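Local coordinates for switch-activating protein 1 (PDB 5JDK), which binds specific double-stranded DNA sequences, among them the mating-type switching site SAS1 and the rDNA replication fork barrier RFB1, where it blocks fork progress, at residues K39-E50 against K62-L73. Sequence-based numbering, arbitrary orientation.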
ATOM      1  N   LYS A  39       7.622  -0.335  -6.557  1.00  8.41           N
ATOM      2  CA  LYS A  39       6.889   0.292  -7.656  1.00  8.89           C
ATOM      3  C   LYS A  39       5.387   0.333  -7.378  1.00  8.35           C
ATOM      4  O   LYS A  39       4.717   1.356  -7.623  1.00  8.80           O
ATOM      5  CB  LYS A  39       7.171  -0.451  -8.956  1.00 10.43           C
ATOM      6  CG  LYS A  39       8.595  -0.269  -9.461  1.00 11.73           C
ATOM      7  CD  LYS A  39       8.845  -1.081 -10.720  1.00 20.91           C
ATOM      8  CE  LYS A  39      10.235  -0.822 -11.276  1.00 37.31           C
ATOM      9  NZ  LYS A  39      10.529  -1.680 -12.454  1.00 43.56           N
ATOM     10  N   LEU A  40       4.842  -0.778  -6.872  1.00  7.55           N
ATOM     11  CA  LEU A  40       3.420  -0.857  -6.572  1.00  7.27           C
ATOM     12  C   LEU A  40       3.032   0.153  -5.500  1.00  7.21           C
ATOM     13  O   LEU A  40       2.052   0.900  -5.661  1.00  7.38           O
ATOM     14  CB  LEU A  40       3.071  -2.278  -6.144  1.00  7.15           C
ATOM     15  CG  LEU A  40       1.631  -2.533  -5.710  1.00  7.74           C
ATOM     16  CD1 LEU A  40       0.652  -2.165  -6.801  1.00  9.18           C
ATOM     17  CD2 LEU A  40       1.465  -3.987  -5.328  1.00  9.14           C
ATOM     18  N   MET A  41       3.779   0.189  -4.385  1.00  6.90           N
ATOM     19  CA  MET A  41       3.418   1.107  -3.312  1.00  6.52           C
ATOM     20  C   MET A  41       3.656   2.565  -3.685  1.00  6.75           C
ATOM     21  O   MET A  41       2.931   3.438  -3.204  1.00  7.02           O
ATOM     22  CB  MET A  41       4.117   0.725  -2.016  1.00  6.78           C
ATOM     23  CG  MET A  41       3.635  -0.580  -1.440  1.00  7.02           C
ATOM     24  SD  MET A  41       1.872  -0.681  -1.123  1.00  7.20           S
ATOM     25  CE  MET A  41       1.700   0.541   0.172  1.00  9.91           C
ATOM     26  N   ARG A  42       4.636   2.852  -4.542  1.00  7.58           N
ATOM     27  CA  ARG A  42       4.762   4.205  -5.066  1.00  7.28           C
ATOM     28  C   ARG A  42       3.482   4.624  -5.770  1.00  7.60           C
ATOM     29  O   ARG A  42       3.014   5.754  -5.600  1.00  8.12           O
ATOM     30  CB  ARG A  42       5.932   4.305  -6.044  1.00  8.85           C
ATOM     31  CG  ARG A  42       7.309   4.328  -5.398  1.00  9.93           C
ATOM     32  CD  ARG A  42       8.391   4.332  -6.457  1.00 10.78           C
ATOM     33  NE  ARG A  42       9.726   4.275  -5.889  1.00 12.63           N
ATOM     34  CZ  ARG A  42      10.808   3.941  -6.582  1.00 15.10           C
ATOM     35  NH1 ARG A  42      10.710   3.634  -7.870  1.00 20.54           N
ATOM     36  NH2 ARG A  42      11.989   3.907  -5.987  1.00 16.56           N
ATOM     37  N   LEU A  43       2.910   3.730  -6.586  1.00  7.47           N
ATOM     38  CA  LEU A  43       1.657   4.057  -7.270  1.00  7.71           C
ATOM     39  C   LEU A  43       0.499   4.220  -6.297  1.00  6.98           C
ATOM     40  O   LEU A  43      -0.309   5.146  -6.429  1.00  7.32           O
ATOM     41  CB  LEU A  43       1.311   2.964  -8.271  1.00  8.13           C
ATOM     42  CG  LEU A  43       2.180   2.866  -9.509  1.00 10.51           C
ATOM     43  CD1 LEU A  43       1.810   1.615 -10.276  1.00 12.45           C
ATOM     44  CD2 LEU A  43       2.024   4.102 -10.374  1.00 15.43           C
ATOM     45  N   VAL A  44       0.381   3.308  -5.336  1.00  6.56           N
ATOM     46  CA  VAL A  44      -0.680   3.404  -4.338  1.00  6.18           C
ATOM     47  C   VAL A  44      -0.622   4.755  -3.632  1.00  6.02           C
ATOM     48  O   VAL A  44      -1.629   5.466  -3.504  1.00  7.56           O
ATOM     49  CB  VAL A  44      -0.553   2.234  -3.348  1.00  6.32           C
ATOM     50  CG1 VAL A  44      -1.427   2.432  -2.133  1.00  7.95           C
ATOM     51  CG2 VAL A  44      -0.901   0.915  -4.036  1.00  6.72           C
ATOM     52  N   VAL A  45       0.562   5.123  -3.148  1.00  6.23           N
ATOM     53  CA  VAL A  45       0.709   6.372  -2.410  1.00  6.49           C
ATOM     54  C   VAL A  45       0.466   7.581  -3.310  1.00  6.58           C
ATOM     55  O   VAL A  45      -0.183   8.543  -2.898  1.00  7.06           O
ATOM     56  CB  VAL A  45       2.082   6.412  -1.720  1.00  8.61           C
ATOM     57  CG1 VAL A  45       2.385   7.778  -1.171  1.00  9.52           C
ATOM     58  CG2 VAL A  45       2.100   5.398  -0.585  1.00  8.97           C
ATOM     59  N   ARG A  46       1.002   7.571  -4.534  1.00  6.96           N
ATOM     60  CA  ARG A  46       0.794   8.699  -5.440  1.00  6.80           C
ATOM     61  C   ARG A  46      -0.682   8.978  -5.646  1.00  6.53           C
ATOM     62  O   ARG A  46      -1.089  10.140  -5.771  1.00  7.83           O
ATOM     63  CB  ARG A  46       1.458   8.421  -6.792  1.00  7.49           C
ATOM     64  CG  ARG A  46       1.203   9.489  -7.849  1.00  8.02           C
ATOM     65  CD  ARG A  46       1.860  10.798  -7.459  1.00 10.91           C
ATOM     66  NE  ARG A  46       1.552  11.937  -8.330  1.00 10.70           N
ATOM     67  CZ  ARG A  46       0.532  12.775  -8.151  1.00 10.04           C
ATOM     68  NH1 ARG A  46      -0.322  12.584  -7.149  1.00 10.93           N
ATOM     69  NH2 ARG A  46       0.365  13.804  -8.967  1.00 11.63           N
ATOM     70  N   HIS A  47      -1.495   7.926  -5.700  1.00  7.03           N
ATOM     71  CA  HIS A  47      -2.922   8.034  -5.963  1.00  6.75           C
ATOM     72  C   HIS A  47      -3.766   7.960  -4.696  1.00  7.29           C
ATOM     73  O   HIS A  47      -4.978   7.763  -4.790  1.00  7.62           O
ATOM     74  CB  HIS A  47      -3.343   6.926  -6.934  1.00  8.10           C
ATOM     75  CG  HIS A  47      -2.755   7.076  -8.296  1.00  8.15           C
ATOM     76  ND1 HIS A  47      -1.499   6.622  -8.635  1.00  9.86           N
ATOM     77  CD2 HIS A  47      -3.253   7.666  -9.406  1.00 10.29           C
ATOM     78  CE1 HIS A  47      -1.249   6.926  -9.897  1.00 12.30           C
ATOM     79  NE2 HIS A  47      -2.298   7.558 -10.388  1.00 13.06           N
ATOM     80  N   LYS A  48      -3.170   8.168  -3.523  1.00  6.47           N
ATOM     81  CA  LYS A  48      -3.856   7.845  -2.275  1.00  7.15           C
ATOM     82  C   LYS A  48      -5.127   8.656  -2.085  1.00  7.89           C
ATOM     83  O   LYS A  48      -6.078   8.170  -1.459  1.00  8.36           O
ATOM     84  CB  LYS A  48      -2.909   8.039  -1.088  1.00  7.38           C
ATOM     85  CG  LYS A  48      -2.558   9.485  -0.776  1.00  8.58           C
ATOM     86  CD  LYS A  48      -1.499   9.586   0.297  1.00  8.43           C
ATOM     87  CE  LYS A  48      -1.281  11.025   0.691  1.00 10.24           C
ATOM     88  NZ  LYS A  48      -0.254  11.137   1.757  1.00 10.91           N
ATOM     89  N   HIS A  49      -5.168   9.886  -2.589  1.00  8.08           N
ATOM     90  CA  HIS A  49      -6.347  10.720  -2.412  1.00  9.25           C
ATOM     91  C   HIS A  49      -7.486  10.305  -3.321  1.00  8.83           C
ATOM     92  O   HIS A  49      -8.600  10.821  -3.174  1.00 11.56           O
ATOM     93  CB  HIS A  49      -5.985  12.193  -2.605  1.00 12.63           C
ATOM     94  CG  HIS A  49      -5.148  12.737  -1.488  1.00 31.38           C
ATOM     95  ND1 HIS A  49      -3.909  13.308  -1.686  1.00 42.00           N
ATOM     96  CD2 HIS A  49      -5.366  12.766  -0.152  1.00 39.14           C
ATOM     97  CE1 HIS A  49      -3.408  13.681  -0.523  1.00 41.75           C
ATOM     98  NE2 HIS A  49      -4.271  13.362   0.425  1.00 42.45           N
ATOM     99  N   GLU A  50      -7.241   9.369  -4.228  1.00  8.83           N
ATOM    100  CA  GLU A  50      -8.282   8.861  -5.099  1.00  9.10           C
ATOM    101  C   GLU A  50      -9.088   7.739  -4.473  1.00  9.67           C
ATOM    102  O   GLU A  50     -10.184   7.461  -4.963  1.00 12.64           O
ATOM    103  CB  GLU A  50      -7.686   8.408  -6.437  1.00  9.28           C
ATOM    104  CG  GLU A  50      -7.009   9.548  -7.174  1.00 10.41           C
ATOM    105  CD  GLU A  50      -6.415   9.165  -8.509  1.00 10.69           C
ATOM    106  OE1 GLU A  50      -5.698   9.989  -9.093  1.00 15.91           O
ATOM    107  OE2 GLU A  50      -6.657   8.048  -8.987  1.00 16.05           O
ATOM    108  N   LYS A  62      -7.803   0.376 -10.687  1.00  5.66           N
ATOM    109  CA  LYS A  62      -6.935   1.357 -11.320  1.00  6.00           C
ATOM    110  C   LYS A  62      -5.470   1.091 -11.006  1.00  5.55           C
ATOM    111  O   LYS A  62      -4.613   1.171 -11.899  1.00  6.25           O
ATOM    112  CB  LYS A  62      -7.342   2.765 -10.886  1.00  6.58           C
ATOM    113  CG  LYS A  62      -6.366   3.824 -11.366  1.00  9.13           C
ATOM    114  CD  LYS A  62      -6.846   5.238 -11.161  1.00 10.83           C
ATOM    115  CE  LYS A  62      -5.873   6.233 -11.762  1.00 13.60           C
ATOM    116  NZ  LYS A  62      -6.279   7.637 -11.590  1.00 12.56           N
ATOM    117  N   ILE A  63      -5.159   0.790  -9.745  1.00  6.29           N
ATOM    118  CA  ILE A  63      -3.776   0.499  -9.384  1.00  5.80           C
ATOM    119  C   ILE A  63      -3.265  -0.704 -10.159  1.00  5.64           C
ATOM    120  O   ILE A  63      -2.140  -0.695 -10.665  1.00  6.52           O
ATOM    121  CB  ILE A  63      -3.650   0.294  -7.861  1.00  6.78           C
ATOM    122  CG1 ILE A  63      -4.019   1.560  -7.073  1.00  6.88           C
ATOM    123  CG2 ILE A  63      -2.252  -0.211  -7.493  1.00  7.39           C
ATOM    124  CD1 ILE A  63      -3.154   2.751  -7.338  1.00  8.43           C
ATOM    125  N   ALA A  64      -4.066  -1.768 -10.252  1.00  5.80           N
ATOM    126  CA  ALA A  64      -3.622  -2.935 -11.002  1.00  6.31           C
ATOM    127  C   ALA A  64      -3.333  -2.563 -12.448  1.00  6.00           C
ATOM    128  O   ALA A  64      -2.337  -3.011 -13.042  1.00  6.48           O
ATOM    129  CB  ALA A  64      -4.695  -4.013 -10.949  1.00  6.75           C
ATOM    130  N   ARG A  65      -4.202  -1.739 -13.028  1.00  6.18           N
ATOM    131  CA  ARG A  65      -4.037  -1.355 -14.425  1.00  6.83           C
ATOM    132  C   ARG A  65      -2.789  -0.506 -14.642  1.00  6.39           C
ATOM    133  O   ARG A  65      -2.001  -0.776 -15.555  1.00  6.94           O
ATOM    134  CB  ARG A  65      -5.288  -0.632 -14.916  1.00  6.85           C
ATOM    135  CG  ARG A  65      -5.138  -0.132 -16.323  1.00  7.35           C
ATOM    136  CD  ARG A  65      -6.446   0.325 -16.906  1.00  8.74           C
ATOM    137  NE  ARG A  65      -7.391  -0.766 -17.110  1.00  8.66           N
ATOM    138  CZ  ARG A  65      -7.398  -1.575 -18.164  1.00  8.32           C
ATOM    139  NH1 ARG A  65      -6.513  -1.445 -19.139  1.00  9.19           N
ATOM    140  NH2 ARG A  65      -8.317  -2.530 -18.227  1.00  9.96           N
ATOM    141  N   ILE A  66      -2.593   0.537 -13.835  1.00  6.23           N
ATOM    142  CA  ILE A  66      -1.418   1.386 -14.020  1.00  6.69           C
ATOM    143  C   ILE A  66      -0.144   0.615 -13.697  1.00  6.87           C
ATOM    144  O   ILE A  66       0.887   0.785 -14.358  1.00  7.56           O
ATOM    145  CB  ILE A  66      -1.542   2.692 -13.212  1.00  8.05           C
ATOM    146  CG1 ILE A  66      -2.780   3.466 -13.669  1.00 11.77           C
ATOM    147  CG2 ILE A  66      -0.263   3.533 -13.357  1.00  8.78           C
ATOM    148  CD1 ILE A  66      -3.074   4.721 -12.891  1.00 16.31           C
ATOM    149  N   GLY A  67      -0.195  -0.265 -12.703  1.00  6.25           N
ATOM    150  CA  GLY A  67       0.971  -1.070 -12.391  1.00  7.57           C
ATOM    151  C   GLY A  67       1.380  -1.955 -13.553  1.00  6.53           C
ATOM    152  O   GLY A  67       2.570  -2.071 -13.868  1.00  8.05           O
ATOM    153  N   TYR A  68       0.401  -2.585 -14.210  1.00  6.65           N
ATOM    154  CA  TYR A  68       0.683  -3.357 -15.416  1.00  6.86           C
ATOM    155  C   TYR A  68       1.168  -2.454 -16.553  1.00  6.50           C
ATOM    156  O   TYR A  68       2.206  -2.713 -17.172  1.00  7.36           O
ATOM    157  CB  TYR A  68      -0.589  -4.132 -15.834  1.00  7.28           C
ATOM    158  CG  TYR A  68      -0.417  -4.704 -17.207  1.00  7.17           C
ATOM    159  CD1 TYR A  68       0.249  -5.895 -17.397  1.00  8.13           C
ATOM    160  CD2 TYR A  68      -0.831  -3.983 -18.314  1.00  9.43           C
ATOM    161  CE1 TYR A  68       0.487  -6.360 -18.675  1.00 11.27           C
ATOM    162  CE2 TYR A  68      -0.594  -4.425 -19.579  1.00 10.47           C
ATOM    163  CZ  TYR A  68       0.064  -5.609 -19.764  1.00  9.36           C
ATOM    164  OH  TYR A  68       0.314  -6.059 -21.040  1.00 11.77           O
ATOM    165  N   GLU A  69       0.421  -1.392 -16.844  1.00  6.79           N
ATOM    166  CA  GLU A  69       0.685  -0.599 -18.041  1.00  7.66           C
ATOM    167  C   GLU A  69       2.005   0.156 -17.953  1.00  7.81           C
ATOM    168  O   GLU A  69       2.718   0.281 -18.957  1.00  9.09           O
ATOM    169  CB  GLU A  69      -0.481   0.358 -18.316  1.00  7.29           C
ATOM    170  CG  GLU A  69      -1.738  -0.391 -18.753  1.00  7.10           C
ATOM    171  CD  GLU A  69      -2.947   0.486 -19.033  1.00  7.30           C
ATOM    172  OE1 GLU A  69      -2.850   1.736 -18.904  1.00  9.21           O
ATOM    173  OE2 GLU A  69      -4.002  -0.084 -19.419  1.00  8.29           O
ATOM    174  N   ASP A  70       2.358   0.648 -16.768  1.00  7.46           N
ATOM    175  CA  ASP A  70       3.501   1.542 -16.598  1.00  8.48           C
ATOM    176  C   ASP A  70       4.674   0.928 -15.856  1.00  9.10           C
ATOM    177  O   ASP A  70       5.807   1.380 -16.047  1.00 12.48           O
ATOM    178  CB  ASP A  70       3.101   2.805 -15.824  1.00  8.18           C
ATOM    179  CG  ASP A  70       2.122   3.674 -16.570  1.00  9.02           C
ATOM    180  OD1 ASP A  70       1.786   3.387 -17.737  1.00  8.86           O
ATOM    181  OD2 ASP A  70       1.706   4.686 -15.967  1.00 11.93           O
ATOM    182  N   GLU A  71       4.461  -0.063 -15.005  1.00  9.98           N
ATOM    183  CA  GLU A  71       5.565  -0.582 -14.205  1.00 11.01           C
ATOM    184  C   GLU A  71       5.881  -2.030 -14.524  1.00 10.65           C
ATOM    185  O   GLU A  71       6.741  -2.631 -13.861  1.00 13.91           O
ATOM    186  CB  GLU A  71       5.307  -0.380 -12.709  1.00 13.80           C
ATOM    187  CG  GLU A  71       5.260   1.089 -12.293  1.00 20.36           C
ATOM    188  CD  GLU A  71       6.538   1.848 -12.632  1.00 33.80           C
ATOM    189  OE1 GLU A  71       7.603   1.211 -12.767  1.00 25.63           O
ATOM    190  OE2 GLU A  71       6.477   3.088 -12.775  1.00 41.92           O
ATOM    191  N   GLY A  72       5.248  -2.599 -15.537  1.00 10.17           N
ATOM    192  CA  GLY A  72       5.604  -3.943 -15.924  1.00 11.66           C
ATOM    193  C   GLY A  72       5.199  -5.002 -14.932  1.00 10.56           C
ATOM    194  O   GLY A  72       5.741  -6.113 -14.968  1.00 12.29           O
ATOM    195  N   LEU A  73       4.262  -4.705 -14.040  1.00  8.84           N
ATOM    196  CA  LEU A  73       3.740  -5.759 -13.193  1.00  9.77           C
ATOM    197  C   LEU A  73       2.953  -6.736 -14.057  1.00  9.52           C
ATOM    198  O   LEU A  73       2.487  -6.393 -15.143  1.00  9.26           O
ATOM    199  CB  LEU A  73       2.864  -5.176 -12.086  1.00 11.00           C
ATOM    200  CG  LEU A  73       3.550  -4.164 -11.160  1.00 11.86           C
ATOM    201  CD1 LEU A  73       2.587  -3.716 -10.062  1.00 16.87           C
ATOM    202  CD2 LEU A  73       4.839  -4.724 -10.573  1.00 14.49           C
TER
HETATM  203  O   HOH W   1       8.631  -4.546 -12.892  1.00 50.23           O
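L43 and I63 anchor the packing of the first two helices, 34-46 and 56-71, of the Sap1 N-terminal DNA-binding domain, an all-helical fold of the helix-turn-helix clan. The segment axes run 10.0 Å apart, at 130° between their N-to-C directions. The tight side is apolar. L43 CD1 lies 3.5 Å from G67 CA, close against the backbone where no side chain intervenes. The other branch, CD2, meets I66 CG2. I63 uses both arms. I63 CG2, anti to the backbone N, touches L40 CD1 at 3.6 Å and also V44 CG2; I63 CD1 lies against L43 O and H47 CB. L73 CD1 touches L40 CD1. I85 and C81 of helix 78-98 continue this core.

The solvent side is looser and polar. The extended K39 chain passes across E71 at an angle, with K39 CD 3.3 Å from E71 OE1. K39 NZ stays 4.1 Å from E71 OE1, beyond a salt bridge. A water accepts a weak bond from K39 NZ and donates to E71 O. Beyond the end of helix 34-46, in the 3-10 segment 48-50, E50 OE2 takes a salt bridge from K62 NZ at 2.7 Å, on the syn side of the carboxylate. K62 also passes H47 CD2, while I66 CD1 approaches H47 NE2 obliquely. With an alanine here in place of H47, the lost ring would probably open a gap beside I66 CD1 and the K62 chain and leave L43 O with one donor fewer. L43 O accepts from H47 N and H47 ND1 on opposite faces of its carbonyl plane; the H47 ND1 to L43 O bond is 2.9 Å and lies 4° out of the imidazole plane.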